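Local coordinates for uncharacterized protein (Bacillus cereus, PDB 5F2H), which is of unknown function but belongs to the alpha/beta hydrolase superfamily and is probably a hydrolase, perhaps related to carboxylesterases, at residues L245-L248 with Q249-N252. Residues are numbered along the deposited sequence; the frame is centred on the assembly and turned at random.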
# COMPACT_ATOMS: atom_id res chain seq x y z
N LEU B 245 22.98 22.54 2.60
CA LEU B 245 22.64 21.68 1.46
C LEU B 245 23.37 20.33 1.51
O LEU B 245 23.03 19.42 0.78
CB LEU B 245 22.88 22.42 0.14
CG LEU B 245 21.92 23.59 -0.15
CD1 LEU B 245 22.38 24.45 -1.32
CD2 LEU B 245 20.49 23.11 -0.35
N GLU B 246 24.40 20.23 2.35
CA GLU B 246 25.14 18.98 2.51
C GLU B 246 24.18 17.88 2.93
O GLU B 246 24.27 16.75 2.46
CB GLU B 246 26.20 19.14 3.61
CG GLU B 246 26.93 17.85 3.98
CD GLU B 246 27.95 18.04 5.09
OE1 GLU B 246 28.35 19.20 5.35
OE2 GLU B 246 28.38 17.03 5.70
N VAL B 247 23.26 18.23 3.81
CA VAL B 247 22.27 17.30 4.33
C VAL B 247 21.64 16.45 3.23
O VAL B 247 21.26 15.30 3.47
CB VAL B 247 21.17 18.05 5.12
CG1 VAL B 247 20.09 17.08 5.59
CG2 VAL B 247 21.77 18.77 6.32
N LEU B 248 21.57 16.98 2.02
CA LEU B 248 20.97 16.23 0.91
C LEU B 248 21.82 15.06 0.39
O LEU B 248 21.29 14.11 -0.18
CB LEU B 248 20.68 17.20 -0.24
CG LEU B 248 19.76 18.38 0.08
CD1 LEU B 248 19.66 19.29 -1.13
CD2 LEU B 248 18.38 17.92 0.54
N GLN B 249 23.13 15.12 0.60
CA GLN B 249 24.04 14.07 0.13
C GLN B 249 24.41 13.05 1.20
O GLN B 249 24.99 12.02 0.88
CB GLN B 249 25.32 14.67 -0.49
CG GLN B 249 26.07 15.64 0.42
CD GLN B 249 27.22 16.33 -0.30
OE1 GLN B 249 27.66 15.88 -1.35
NE2 GLN B 249 27.71 17.42 0.28
N ASP B 250 24.05 13.32 2.45
CA ASP B 250 24.37 12.39 3.55
C ASP B 250 23.14 11.55 3.92
O ASP B 250 23.26 10.60 4.69
CB ASP B 250 25.04 13.09 4.76
CG ASP B 250 24.20 14.19 5.36
OD1 ASP B 250 23.09 14.42 4.85
OD2 ASP B 250 24.62 14.84 6.33
N LYS B 251 21.97 11.86 3.34
CA LYS B 251 20.74 11.10 3.61
C LYS B 251 20.09 10.50 2.35
O LYS B 251 19.03 9.87 2.42
CB LYS B 251 19.71 11.91 4.40
CG LYS B 251 20.18 12.37 5.78
CD LYS B 251 20.68 11.21 6.65
CE LYS B 251 19.66 10.10 6.87
NZ LYS B 251 18.45 10.53 7.62
N ASN B 252 20.74 10.67 1.21
CA ASN B 252 20.26 10.13 -0.07
C ASN B 252 18.80 10.48 -0.37
O ASN B 252 17.91 9.64 -0.24
CB ASN B 252 20.43 8.61 -0.06
CG ASN B 252 21.86 8.18 0.23
OD1 ASN B 252 22.79 8.97 0.11
ND2 ASN B 252 22.04 6.92 0.62
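Q249 folds back over the preceding turn and lies against E246, three residues earlier. Its CB sits 3.8 Å from E246 O. With CG placed between the backbone N and the carbonyl carbon (chi1 55°), CG lies beside that oxygen, and beyond it the extended chain takes CD to 4.1 Å from E246 O and leaves the terminal amide beside the E246 side chain. The amide and the E246 carboxylate are turned steeply against each other, their planes 79° apart, and both side chains are exposed. In the backbone, Q249 N donates to E246 O at 2.7 Å, from above the carbonyl plane, while D250 N reaches the same oxygen in a weak bond of 3.4 Å. D250 also bends back, bringing its CG to 3.8 Å from V247 CA. Its OD2 lies 4.4 Å from E246 OE2, two like charges on the exposed face, whose repulsion solvent probably screens. On the inner side, L245 and L248 pack on L219 of helix 209-219 and on helix 267-279. The three- and four-residue spacing and the shared carbonyl describe a short, weakly bonded helical turn, here in the beta-alpha-beta crossover between strands 227-231 and 254-260 of the alpha/beta hydrolase fold.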